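Local atomic coordinates of autophagy-related protein 9 (Schizosaccharomyces pombe, PDB entry 7D0I), a protein that scrambles phospholipids between the two leaflets of the membrane as a homotrimer with a solvated central pore, and supplies membrane to the growing autophagosome. Residues R345-F350 and F384-F388; I359-P364 and V619-F625; L411-F415 and S629-V633; R466-E470 and Y652-Q656. The protein carries 1 engineered substitution. The contacts are given in a common frame with arbitrary orientation. Residue numbers count along the deposited sequence, not the author numbering.

Contact 1. Residues R345-F350 and F384-F388. With LMN (Lauryl Maltose Neopentyl Glycol), chain G.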
# COMPACT_ATOMS: atom_id res chain seq x y z
N ARG A 345 5.42 -19.14 -33.11
CA ARG A 345 5.72 -18.22 -34.21
C ARG A 345 4.62 -18.24 -35.26
O ARG A 345 4.29 -17.20 -35.83
CB ARG A 345 7.07 -18.55 -34.83
CG ARG A 345 7.55 -17.49 -35.80
CD ARG A 345 8.76 -17.91 -36.59
NE ARG A 345 9.94 -18.10 -35.76
CZ ARG A 345 10.63 -17.11 -35.19
NH1 ARG A 345 11.69 -17.38 -34.46
NH2 ARG A 345 10.24 -15.86 -35.35
N LYS A 346 4.05 -19.41 -35.52
CA LYS A 346 2.94 -19.52 -36.46
C LYS A 346 1.59 -19.33 -35.79
O LYS A 346 0.65 -18.85 -36.42
CB LYS A 346 2.95 -20.88 -37.15
CG LYS A 346 4.27 -21.27 -37.73
CD LYS A 346 4.13 -22.58 -38.47
CE LYS A 346 5.45 -23.07 -38.99
NZ LYS A 346 5.31 -24.35 -39.71
N ASP A 347 1.47 -19.71 -34.52
CA ASP A 347 0.22 -19.49 -33.81
C ASP A 347 -0.07 -18.01 -33.65
O ASP A 347 -1.23 -17.61 -33.62
CB ASP A 347 0.25 -20.17 -32.45
CG ASP A 347 0.23 -21.67 -32.55
OD1 ASP A 347 -0.64 -22.21 -33.27
OD2 ASP A 347 1.09 -22.32 -31.92
N ASN A 348 0.96 -17.18 -33.56
CA ASN A 348 0.72 -15.74 -33.49
C ASN A 348 0.17 -15.22 -34.80
O ASN A 348 -0.75 -14.39 -34.80
CB ASN A 348 2.01 -15.02 -33.12
CG ASN A 348 2.39 -15.22 -31.68
OD1 ASN A 348 1.54 -15.50 -30.85
ND2 ASN A 348 3.66 -15.07 -31.38
N TYR A 349 0.69 -15.69 -35.92
CA TYR A 349 0.11 -15.31 -37.20
C TYR A 349 -1.31 -15.80 -37.33
O TYR A 349 -2.15 -15.13 -37.93
CB TYR A 349 0.96 -15.85 -38.35
CG TYR A 349 2.20 -15.06 -38.63
CD1 TYR A 349 2.12 -13.81 -39.22
CD2 TYR A 349 3.44 -15.55 -38.32
CE1 TYR A 349 3.25 -13.09 -39.48
CE2 TYR A 349 4.57 -14.84 -38.58
CZ TYR A 349 4.47 -13.61 -39.16
OH TYR A 349 5.61 -12.89 -39.41
N PHE A 350 -1.61 -16.97 -36.77
CA PHE A 350 -2.98 -17.48 -36.83
C PHE A 350 -3.92 -16.63 -35.99
O PHE A 350 -5.02 -16.28 -36.44
CB PHE A 350 -3.01 -18.93 -36.36
CG PHE A 350 -4.29 -19.64 -36.66
CD1 PHE A 350 -4.45 -20.32 -37.84
CD2 PHE A 350 -5.34 -19.62 -35.77
CE1 PHE A 350 -5.62 -20.97 -38.12
CE2 PHE A 350 -6.50 -20.27 -36.05
CZ PHE A 350 -6.64 -20.94 -37.22
N PHE A 384 0.37 -22.01 -43.84
CA PHE A 384 1.60 -22.03 -43.06
C PHE A 384 2.62 -23.05 -43.57
O PHE A 384 3.79 -22.95 -43.20
CB PHE A 384 1.29 -22.28 -41.59
CG PHE A 384 0.56 -21.15 -40.94
CD1 PHE A 384 1.20 -19.96 -40.71
CD2 PHE A 384 -0.75 -21.27 -40.58
CE1 PHE A 384 0.54 -18.91 -40.13
CE2 PHE A 384 -1.41 -20.22 -39.99
CZ PHE A 384 -0.76 -19.05 -39.76
N ASN A 385 2.21 -24.01 -44.39
CA ASN A 385 3.20 -24.84 -45.07
C ASN A 385 3.77 -24.15 -46.29
O ASN A 385 4.86 -24.50 -46.74
CB ASN A 385 2.59 -26.17 -45.51
CG ASN A 385 2.53 -27.17 -44.39
OD1 ASN A 385 3.36 -27.16 -43.49
ND2 ASN A 385 1.55 -28.05 -44.44
N PHE A 386 3.04 -23.19 -46.85
CA PHE A 386 3.46 -22.47 -48.04
C PHE A 386 4.23 -21.21 -47.71
O PHE A 386 5.08 -20.78 -48.49
CB PHE A 386 2.23 -22.13 -48.87
CG PHE A 386 2.50 -21.24 -50.04
CD1 PHE A 386 3.28 -21.68 -51.09
CD2 PHE A 386 1.93 -19.99 -50.12
CE1 PHE A 386 3.51 -20.88 -52.17
CE2 PHE A 386 2.16 -19.19 -51.20
CZ PHE A 386 2.95 -19.63 -52.22
N VAL A 387 3.95 -20.62 -46.55
CA VAL A 387 4.54 -19.35 -46.19
C VAL A 387 5.84 -19.52 -45.41
O VAL A 387 6.73 -18.67 -45.49
CB VAL A 387 3.51 -18.53 -45.39
CG1 VAL A 387 4.13 -17.31 -44.81
CG2 VAL A 387 2.35 -18.15 -46.29
N PHE A 388 5.99 -20.62 -44.68
CA PHE A 388 7.12 -20.81 -43.79
C PHE A 388 8.05 -21.89 -44.31
O PHE A 388 7.62 -22.86 -44.94
CB PHE A 388 6.65 -21.17 -42.38
CG PHE A 388 6.05 -20.02 -41.64
CD1 PHE A 388 4.76 -19.60 -41.90
CD2 PHE A 388 6.78 -19.35 -40.68
CE1 PHE A 388 4.22 -18.54 -41.23
CE2 PHE A 388 6.23 -18.29 -40.01
CZ PHE A 388 4.95 -17.89 -40.28
C1 LMN G . -3.02 -31.73 -34.75
O1 LMN G . -3.01 -32.68 -35.66
C2 LMN G . -2.53 -32.26 -33.39
O2 LMN G . -1.24 -32.84 -33.56
C3 LMN G . -2.44 -31.14 -32.41
O3 LMN G . -2.00 -31.70 -31.12
C4 LMN G . -3.72 -30.43 -32.22
O4 LMN G . -3.43 -29.15 -31.49
C5 LMN G . -4.42 -30.08 -33.50
O5 LMN G . -4.45 -31.20 -34.48
C6 LMN G . -5.85 -29.66 -33.20
O6 LMN G . -6.33 -30.35 -32.07
CAA LMN G . -9.97 -39.74 -43.20
CAB LMN G . -8.84 -34.70 -44.85
OAI LMN G . -7.42 -27.11 -27.85
OAJ LMN G . -4.64 -25.05 -31.25
OAL LMN G . 2.28 -27.14 -36.99
OAN LMN G . -2.84 -26.68 -36.81
OAP LMN G . -1.97 -28.30 -38.51
OAQ LMN G . -4.89 -28.40 -26.27
OAR LMN G . -2.17 -23.90 -30.64
OAS LMN G . -2.50 -29.69 -26.87
OAT LMN G . -0.51 -26.29 -29.97
OAU LMN G . -1.72 -28.39 -29.71
OAV LMN G . 0.59 -26.05 -33.21
CAW LMN G . -8.82 -39.69 -42.16
CAX LMN G . -8.71 -33.77 -43.63
CAY LMN G . -8.95 -38.39 -41.33
CAZ LMN G . -8.01 -32.47 -44.09
CBA LMN G . -7.59 -37.64 -41.33
CBB LMN G . -6.63 -32.34 -43.40
CBC LMN G . -7.85 -36.13 -41.01
CBD LMN G . -5.71 -31.48 -44.32
CBE LMN G . -6.53 -35.33 -41.16
CBF LMN G . -4.22 -31.73 -43.96
CBG LMN G . -5.37 -36.10 -40.46
CBH LMN G . -4.08 -31.83 -42.42
CBI LMN G . -4.12 -35.17 -40.37
CBJ LMN G . -2.60 -32.21 -42.08
CBK LMN G . -4.18 -34.34 -39.04
CBL LMN G . -2.27 -31.70 -40.63
CBM LMN G . -6.78 -28.14 -28.58
CBN LMN G . -4.23 -25.23 -32.58
CBP LMN G . 1.01 -26.75 -36.50
CBQ LMN G . -2.71 -33.98 -38.60
CBR LMN G . -3.18 -31.57 -39.35
CBS LMN G . -3.62 -32.27 -36.90
CBT LMN G . -1.15 -32.08 -37.76
OBV LMN G . -0.85 -30.71 -38.09
OBX LMN G . 0.29 -29.00 -37.01
OBY LMN G . -4.81 -28.02 -30.00
OBZ LMN G . -2.22 -25.92 -33.75
OCB LMN G . -1.22 -28.06 -34.07
CCC LMN G . -5.31 -27.88 -28.61
CCD LMN G . -2.75 -25.00 -32.71
CCF LMN G . 0.29 -27.95 -35.96
CCH LMN G . -2.29 -27.89 -36.19
CCJ LMN G . -0.92 -29.82 -37.01
CCL LMN G . -2.13 -28.94 -37.24
CCM LMN G . -2.65 -32.47 -38.15
CCN LMN G . -4.61 -28.82 -27.62
CCO LMN G . -2.13 -25.17 -31.32
CCQ LMN G . -1.09 -27.51 -35.42
CCR LMN G . -3.93 -29.20 -30.20
CCS LMN G . -1.59 -27.10 -33.14
CCT LMN G . -3.14 -28.80 -27.85
CCU LMN G . -0.72 -25.66 -31.28
CCV LMN G . -2.76 -29.24 -29.21
CCW LMN G . -0.37 -26.66 -32.33
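A lysine chain lies flat over an aromatic ring here: CG of K346 sits 4.2 Å from the centroid of the F388 ring and only 6° off its normal, a CH-pi contact. Lysine suits the place because its extended methylenes behave as an apolar rod, while the NZ amine is carried on past the ring. Beside it, F384 slots its ring against helix 345-355, with CE1 3.6 Å from CB of Y349, CE2 3.7 Å from CD1 of F350 and CZ 3.6 Å from the carbonyl O of K346. The Y349 and F388 rings meet obliquely, CD2 of Y349 being 3.4 Å from CZ of F388. R345 forms a salt bridge with D184, outside the pair. On another side of the helix D347 lines a detergent pocket, its OD1 3.5 Å from OAR of lauryl maltose neopentyl glycol. The union of the segments is thus apolar and aromatic, so shape and burial, rather than directional bonds between them, hold the short helix 384-387 against its neighbour.

Contact 2. Residues I359-P364 and V619-F625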
# COMPACT_ATOMS: atom_id res chain seq x y z
N ILE A 359 -8.53 -13.17 -42.89
CA ILE A 359 -9.10 -14.31 -43.59
C ILE A 359 -10.56 -14.42 -43.19
O ILE A 359 -10.91 -14.21 -42.03
CB ILE A 359 -8.32 -15.60 -43.29
CG1 ILE A 359 -8.75 -16.73 -44.22
CG2 ILE A 359 -8.49 -16.02 -41.85
CD1 ILE A 359 -7.87 -17.93 -44.11
N ASN A 360 -11.42 -14.70 -44.17
CA ASN A 360 -12.86 -14.69 -43.95
C ASN A 360 -13.34 -16.11 -43.70
O ASN A 360 -13.34 -16.94 -44.62
CB ASN A 360 -13.57 -14.09 -45.16
CG ASN A 360 -15.05 -13.97 -44.95
OD1 ASN A 360 -15.52 -13.84 -43.83
ND2 ASN A 360 -15.81 -14.02 -46.04
N ILE A 361 -13.75 -16.39 -42.47
CA ILE A 361 -14.28 -17.69 -42.11
C ILE A 361 -15.79 -17.65 -41.93
O ILE A 361 -16.36 -18.48 -41.22
CB ILE A 361 -13.59 -18.24 -40.85
CG1 ILE A 361 -13.70 -17.23 -39.71
CG2 ILE A 361 -12.15 -18.59 -41.13
CD1 ILE A 361 -13.13 -17.72 -38.43
N GLU A 362 -16.46 -16.69 -42.56
CA GLU A 362 -17.90 -16.54 -42.44
C GLU A 362 -18.57 -17.24 -43.62
O GLU A 362 -18.22 -16.99 -44.78
CB GLU A 362 -18.29 -15.07 -42.41
CG GLU A 362 -19.76 -14.84 -42.13
CD GLU A 362 -20.03 -13.45 -41.62
OE1 GLU A 362 -19.14 -12.59 -41.75
OE2 GLU A 362 -21.13 -13.23 -41.07
N LEU A 363 -19.51 -18.12 -43.32
CA LEU A 363 -20.16 -18.88 -44.37
C LEU A 363 -20.93 -17.95 -45.30
O LEU A 363 -21.52 -16.97 -44.84
CB LEU A 363 -21.09 -19.93 -43.77
CG LEU A 363 -20.35 -21.03 -43.01
CD1 LEU A 363 -21.33 -21.91 -42.29
CD2 LEU A 363 -19.51 -21.84 -43.98
N PRO A 364 -20.95 -18.23 -46.60
CA PRO A 364 -21.61 -17.30 -47.53
C PRO A 364 -23.11 -17.19 -47.31
O PRO A 364 -23.67 -16.09 -47.42
CB PRO A 364 -21.28 -17.89 -48.91
CG PRO A 364 -20.06 -18.71 -48.68
CD PRO A 364 -20.21 -19.28 -47.31
N VAL A 619 -16.75 -25.41 -48.60
CA VAL A 619 -17.37 -24.17 -49.06
C VAL A 619 -16.42 -23.00 -48.85
O VAL A 619 -16.23 -22.17 -49.75
CB VAL A 619 -18.71 -23.95 -48.35
CG1 VAL A 619 -19.16 -22.52 -48.52
CG2 VAL A 619 -19.75 -24.90 -48.89
N LEU A 620 -15.80 -22.94 -47.68
CA LEU A 620 -14.80 -21.90 -47.42
C LEU A 620 -13.62 -22.03 -48.37
O LEU A 620 -13.24 -21.07 -49.04
CB LEU A 620 -14.33 -21.97 -45.97
CG LEU A 620 -15.34 -21.63 -44.88
CD1 LEU A 620 -14.69 -21.79 -43.53
CD2 LEU A 620 -15.85 -20.23 -45.04
N LEU A 621 -13.03 -23.22 -48.44
CA LEU A 621 -11.84 -23.41 -49.25
C LEU A 621 -12.09 -23.21 -50.73
O LEU A 621 -11.12 -23.10 -51.49
CB LEU A 621 -11.27 -24.81 -49.01
CG LEU A 621 -10.71 -25.06 -47.62
CD1 LEU A 621 -10.63 -26.54 -47.35
CD2 LEU A 621 -9.35 -24.44 -47.49
N PHE A 622 -13.34 -23.18 -51.17
CA PHE A 622 -13.64 -22.94 -52.57
C PHE A 622 -14.10 -21.52 -52.87
O PHE A 622 -13.83 -21.02 -53.96
CB PHE A 622 -14.71 -23.91 -53.07
CG PHE A 622 -14.20 -25.28 -53.38
CD1 PHE A 622 -12.98 -25.45 -54.00
CD2 PHE A 622 -14.95 -26.39 -53.06
CE1 PHE A 622 -12.51 -26.71 -54.29
CE2 PHE A 622 -14.48 -27.65 -53.34
CZ PHE A 622 -13.26 -27.81 -53.96
N PHE A 623 -14.78 -20.87 -51.94
CA PHE A 623 -15.44 -19.61 -52.30
C PHE A 623 -14.98 -18.42 -51.49
O PHE A 623 -14.83 -17.33 -52.05
CB PHE A 623 -16.96 -19.77 -52.17
CG PHE A 623 -17.50 -20.91 -52.98
CD1 PHE A 623 -17.93 -22.08 -52.36
CD2 PHE A 623 -17.57 -20.83 -54.36
CE1 PHE A 623 -18.42 -23.12 -53.11
CE2 PHE A 623 -18.06 -21.87 -55.10
CZ PHE A 623 -18.49 -23.02 -54.48
N THR A 624 -14.75 -18.56 -50.19
CA THR A 624 -14.35 -17.41 -49.39
C THR A 624 -12.85 -17.28 -49.21
O THR A 624 -12.35 -16.16 -49.09
CB THR A 624 -15.00 -17.46 -48.00
OG1 THR A 624 -14.36 -18.47 -47.22
CG2 THR A 624 -16.47 -17.78 -48.12
N PHE A 625 -12.12 -18.40 -49.19
CA PHE A 625 -10.68 -18.31 -48.96
C PHE A 625 -9.92 -17.79 -50.16
O PHE A 625 -9.05 -16.93 -49.99
CB PHE A 625 -10.14 -19.67 -48.49
CG PHE A 625 -10.34 -19.94 -47.03
CD1 PHE A 625 -10.95 -19.01 -46.22
CD2 PHE A 625 -9.92 -21.13 -46.48
CE1 PHE A 625 -11.14 -19.26 -44.89
CE2 PHE A 625 -10.11 -21.38 -45.14
CZ PHE A 625 -10.72 -20.45 -44.35
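F625, near the C-terminal part of helix 603-624, projects into a hollow lined by two isoleucines: its flat ring offers a face to I359, whose CD1 lies 3.8 Å from the ring centroid in a CH-pi contact, and an edge to I361, whose CG2 is 4.0 Å from CE1 of F625. Next to it L620 pushes a methyl into the concave side of the loop, where CD2 of L620 is 4.1 Å from CD2 of L363. The loop keeps its bend partly through an Asx turn, in which N360 OD1 accepts from the backbone N of E362 (3.3 Å). The helix, which probably lies within the membrane without crossing it, widens into a pi-type turn at 620-624, with F625 N bonded to L620 O at 2.9 Å. The short side chain of T624 holds its hydroxyl close to the backbone, so OG1 donates to O of N360 (3.2 Å). P364 is a rigid knob, with CD 3.6 Å from CG1 of V619 and CG 3.8 Å from CG2 of T624.

Contact 3. Residues L411-F415 and S629-V633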
# COMPACT_ATOMS: atom_id res chain seq x y z
N LEU A 411 -1.26 -19.38 -54.05
CA LEU A 411 -1.98 -19.68 -52.83
C LEU A 411 -3.42 -20.07 -53.10
O LEU A 411 -4.00 -20.85 -52.33
CB LEU A 411 -1.94 -18.49 -51.87
CG LEU A 411 -2.47 -18.71 -50.46
CD1 LEU A 411 -1.84 -19.93 -49.85
CD2 LEU A 411 -2.19 -17.50 -49.60
N ARG A 412 -4.03 -19.57 -54.17
CA ARG A 412 -5.35 -20.05 -54.55
C ARG A 412 -5.27 -21.46 -55.10
O ARG A 412 -6.18 -22.27 -54.88
CB ARG A 412 -5.98 -19.11 -55.57
CG ARG A 412 -5.97 -17.66 -55.14
CD ARG A 412 -6.86 -16.80 -56.02
NE ARG A 412 -6.75 -15.39 -55.65
CZ ARG A 412 -7.58 -14.44 -56.08
NH1 ARG A 412 -8.59 -14.75 -56.88
NH2 ARG A 412 -7.40 -13.19 -55.69
N ARG A 413 -4.19 -21.78 -55.81
CA ARG A 413 -4.00 -23.14 -56.30
C ARG A 413 -3.64 -24.12 -55.19
O ARG A 413 -3.40 -25.29 -55.49
CB ARG A 413 -2.93 -23.16 -57.39
CG ARG A 413 -3.19 -22.18 -58.52
CD ARG A 413 -2.29 -22.45 -59.72
NE ARG A 413 -0.88 -22.51 -59.38
CZ ARG A 413 -0.17 -23.64 -59.34
NH1 ARG A 413 -0.76 -24.80 -59.61
NH2 ARG A 413 1.11 -23.61 -59.02
N ARG A 414 -3.57 -23.66 -53.94
CA ARG A 414 -3.51 -24.54 -52.78
C ARG A 414 -4.86 -24.66 -52.09
O ARG A 414 -5.24 -25.75 -51.67
CB ARG A 414 -2.48 -24.02 -51.77
CG ARG A 414 -1.09 -23.93 -52.31
CD ARG A 414 -0.14 -23.41 -51.27
NE ARG A 414 0.00 -24.33 -50.15
CZ ARG A 414 0.89 -25.32 -50.12
NH1 ARG A 414 0.96 -26.12 -49.06
NH2 ARG A 414 1.70 -25.51 -51.14
N PHE A 415 -5.58 -23.55 -51.96
CA PHE A 415 -6.93 -23.60 -51.44
C PHE A 415 -7.81 -24.52 -52.28
O PHE A 415 -8.64 -25.26 -51.74
CB PHE A 415 -7.53 -22.20 -51.38
CG PHE A 415 -6.98 -21.34 -50.29
CD1 PHE A 415 -6.53 -21.90 -49.11
CD2 PHE A 415 -6.92 -19.97 -50.43
CE1 PHE A 415 -6.03 -21.10 -48.11
CE2 PHE A 415 -6.41 -19.18 -49.43
CZ PHE A 415 -5.97 -19.74 -48.27
N SER A 629 -7.08 -14.46 -50.65
CA SER A 629 -5.70 -14.91 -50.73
C SER A 629 -4.74 -13.73 -50.78
O SER A 629 -3.78 -13.68 -50.02
CB SER A 629 -5.51 -15.81 -51.94
OG SER A 629 -5.79 -15.10 -53.13
N GLN A 630 -5.01 -12.78 -51.67
CA GLN A 630 -4.14 -11.61 -51.82
C GLN A 630 -3.84 -10.97 -50.47
O GLN A 630 -2.68 -10.86 -50.06
CB GLN A 630 -4.78 -10.60 -52.76
CG GLN A 630 -3.87 -9.45 -53.13
CD GLN A 630 -2.72 -9.89 -54.01
OE1 GLN A 630 -2.92 -10.38 -55.12
NE2 GLN A 630 -1.50 -9.72 -53.51
N ASP A 631 -4.90 -10.57 -49.75
CA ASP A 631 -4.73 -9.97 -48.43
C ASP A 631 -3.78 -10.78 -47.57
O ASP A 631 -2.86 -10.22 -46.96
CB ASP A 631 -6.09 -9.86 -47.73
CG ASP A 631 -6.92 -8.72 -48.25
OD1 ASP A 631 -6.33 -7.78 -48.84
OD2 ASP A 631 -8.15 -8.75 -48.07
N ILE A 632 -3.96 -12.10 -47.53
CA ILE A 632 -3.12 -12.94 -46.69
C ILE A 632 -1.65 -12.71 -47.00
O ILE A 632 -0.85 -12.43 -46.11
CB ILE A 632 -3.51 -14.42 -46.86
CG1 ILE A 632 -4.86 -14.67 -46.22
CG2 ILE A 632 -2.46 -15.30 -46.24
CD1 ILE A 632 -5.48 -15.97 -46.62
N VAL A 633 -1.30 -12.76 -48.29
CA VAL A 633 0.08 -12.50 -48.68
C VAL A 633 0.53 -11.14 -48.16
O VAL A 633 1.57 -11.02 -47.50
CB VAL A 633 0.24 -12.60 -50.20
CG1 VAL A 633 1.63 -12.20 -50.60
CG2 VAL A 633 -0.04 -14.00 -50.66
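Two helical segments meet through side chains whose rotamers decide what each can reach. R412 points its CA-CB bond sideways, but after an m chi1 the chain runs on fully extended through t chi2 and chi3, which brings NE to 2.7 Å from OG of S629 in a hydrogen bond. Arginine offers the needed length together with a donor near its end. S629 adopts the p rotamer, and its hydroxyl also bonds to the carbonyl of P626; serine is small enough to let the backbones approach, L411 and S629 being closest at 6.4 Å between CA atoms. L411 has the t, p conformation, placing CD2 4.0 Å from CG2 of I632 and 4.2 Å from CG2 of V633, so that one methyl serves both branched residues. I632, in its m, t form, extends CD1 to 4.1 Å from CZ of F415, at the edge of that ring. The F415 ring also brings CE2 to 4.3 Å from CB of S629, and it meets the ring of F625. Around this pair, Q630 bonds to S408 in helix 404-410, L411 packs on F386, and the start of helix 412-425 packs against both helix 384-387 and helix 629-638.

Contact 4. Residues R466-E470 and Y652-Q656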
# COMPACT_ATOMS: atom_id res chain seq x y z
N ARG A 466 -7.58 -15.93 -27.10
CA ARG A 466 -6.17 -16.24 -27.04
C ARG A 466 -5.34 -14.98 -27.21
O ARG A 466 -5.64 -14.12 -28.03
CB ARG A 466 -5.81 -17.25 -28.12
CG ARG A 466 -4.41 -17.76 -28.07
CD ARG A 466 -4.18 -18.69 -26.92
NE ARG A 466 -2.94 -19.43 -27.06
CZ ARG A 466 -2.83 -20.56 -27.74
NH1 ARG A 466 -3.88 -21.08 -28.33
NH2 ARG A 466 -1.67 -21.17 -27.83
N GLU A 467 -4.29 -14.87 -26.41
CA GLU A 467 -3.33 -13.79 -26.50
C GLU A 467 -2.08 -14.28 -27.23
O GLU A 467 -1.85 -15.47 -27.38
CB GLU A 467 -2.96 -13.27 -25.12
CG GLU A 467 -4.10 -12.58 -24.43
CD GLU A 467 -3.77 -12.19 -23.02
OE1 GLU A 467 -2.83 -12.77 -22.45
OE2 GLU A 467 -4.46 -11.30 -22.49
N TYR A 468 -1.28 -13.33 -27.69
CA TYR A 468 -0.06 -13.68 -28.38
C TYR A 468 0.98 -14.16 -27.39
O TYR A 468 1.05 -13.69 -26.25
CB TYR A 468 0.47 -12.48 -29.16
CG TYR A 468 -0.51 -11.93 -30.15
CD1 TYR A 468 -1.33 -10.88 -29.82
CD2 TYR A 468 -0.60 -12.45 -31.42
CE1 TYR A 468 -2.22 -10.37 -30.72
CE2 TYR A 468 -1.48 -11.94 -32.33
CZ TYR A 468 -2.29 -10.90 -31.97
OH TYR A 468 -3.18 -10.38 -32.87
N ASN A 469 1.79 -15.12 -27.83
CA ASN A 469 2.86 -15.72 -27.05
C ASN A 469 2.36 -16.35 -25.76
O ASN A 469 3.17 -16.69 -24.89
CB ASN A 469 3.97 -14.72 -26.75
CG ASN A 469 4.55 -14.13 -28.00
OD1 ASN A 469 4.58 -14.78 -29.04
ND2 ASN A 469 5.00 -12.90 -27.92
N GLU A 470 1.06 -16.52 -25.60
CA GLU A 470 0.50 -17.25 -24.47
C GLU A 470 0.48 -18.72 -24.82
O GLU A 470 -0.34 -19.16 -25.63
CB GLU A 470 -0.90 -16.76 -24.12
CG GLU A 470 -1.63 -17.68 -23.20
CD GLU A 470 -2.80 -17.01 -22.53
OE1 GLU A 470 -2.67 -16.67 -21.34
OE2 GLU A 470 -3.84 -16.83 -23.20
N TYR A 652 1.94 -8.04 -34.55
CA TYR A 652 0.97 -7.89 -33.48
C TYR A 652 1.45 -8.54 -32.19
O TYR A 652 1.04 -8.13 -31.11
CB TYR A 652 -0.36 -8.52 -33.88
CG TYR A 652 -1.12 -7.77 -34.94
CD1 TYR A 652 -1.86 -6.66 -34.62
CD2 TYR A 652 -1.11 -8.20 -36.25
CE1 TYR A 652 -2.56 -5.98 -35.57
CE2 TYR A 652 -1.82 -7.54 -37.21
CZ TYR A 652 -2.54 -6.43 -36.87
OH TYR A 652 -3.25 -5.75 -37.83
N ALA A 653 2.29 -9.56 -32.30
CA ALA A 653 2.80 -10.23 -31.12
C ALA A 653 3.68 -9.31 -30.29
O ALA A 653 3.80 -9.52 -29.08
CB ALA A 653 3.58 -11.47 -31.53
N VAL A 654 4.29 -8.30 -30.91
CA VAL A 654 5.19 -7.41 -30.19
C VAL A 654 4.47 -6.24 -29.54
O VAL A 654 5.05 -5.59 -28.65
CB VAL A 654 6.29 -6.88 -31.12
CG1 VAL A 654 6.97 -8.01 -31.83
CG2 VAL A 654 5.70 -5.93 -32.11
N PHE A 655 3.23 -5.95 -29.94
CA PHE A 655 2.44 -4.95 -29.24
C PHE A 655 1.79 -5.54 -27.99
O PHE A 655 2.07 -5.12 -26.86
CB PHE A 655 1.37 -4.38 -30.17
CG PHE A 655 1.92 -3.64 -31.34
CD1 PHE A 655 1.15 -3.47 -32.47
CD2 PHE A 655 3.19 -3.11 -31.32
CE1 PHE A 655 1.64 -2.78 -33.57
CE2 PHE A 655 3.69 -2.43 -32.41
CZ PHE A 655 2.91 -2.26 -33.53
N GLN A 656 0.92 -6.53 -28.17
CA GLN A 656 0.24 -7.16 -27.04
C GLN A 656 0.32 -8.68 -27.12
O GLN A 656 -0.26 -9.39 -26.29
CB GLN A 656 -1.22 -6.71 -26.98
CG GLN A 656 -2.16 -7.39 -27.98
CD GLN A 656 -2.08 -6.80 -29.38
OE1 GLN A 656 -1.01 -6.48 -29.88
NE2 GLN A 656 -3.23 -6.66 -30.02
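This is a loop-to-loop contact near the surface, joining the link between helices 461-464 and 472-480 to the last modelled residues, which follow strand 647-650. Y468 dominates it. Its ring lies with one face on the backbone O of Y652 and N of A653, its OH is 3.5 Å from CB of Y652, and its CB is 4.0 Å from CB of A653. Tyrosine gives a broad flat surface for peptide groups, and the small alanine allows CA atoms of Y468 and A653 to come within 5.3 Å. OD1 of N469 bonds to N348 of helix 345-355. Beyond the contact, V654 and F655 pack on F655 and I641 of a neighbouring subunit. Within the same loop R466, which belongs to a detergent-binding pocket, donates from NE (3.0 Å) and NH2 (3.3 Å) to the carbonyl O of E470, bracing the bend. That bend, from E467 to E470, is a type II beta turn, with N469 in its third position, where a positive phi is expected and asparagine tolerates it well.

From the N terminus, contact 1 is the first to close: 384-388 returns to helix 345-355 after 33 intervening residues, and 359-364, the first half of contact 2, lies within that loop. Contact 2 reaches forward to helix 603-624, so it crosses contact 1. Contact 3 runs from helix 412-425 to helix 629-638, just after the second half of contact 2, which it also crosses. Contact 4 opens last, at 466-470, and closes at the modelled C terminus, crossing contacts 2 and 3. In space, F386 joins contact 1 to contact 3 through L411 and R414, F415 joins contacts 2 and 3, and N348 joins contacts 1 and 4, tying the C-terminal segments to helices 345-355, 384-387 and 412-425.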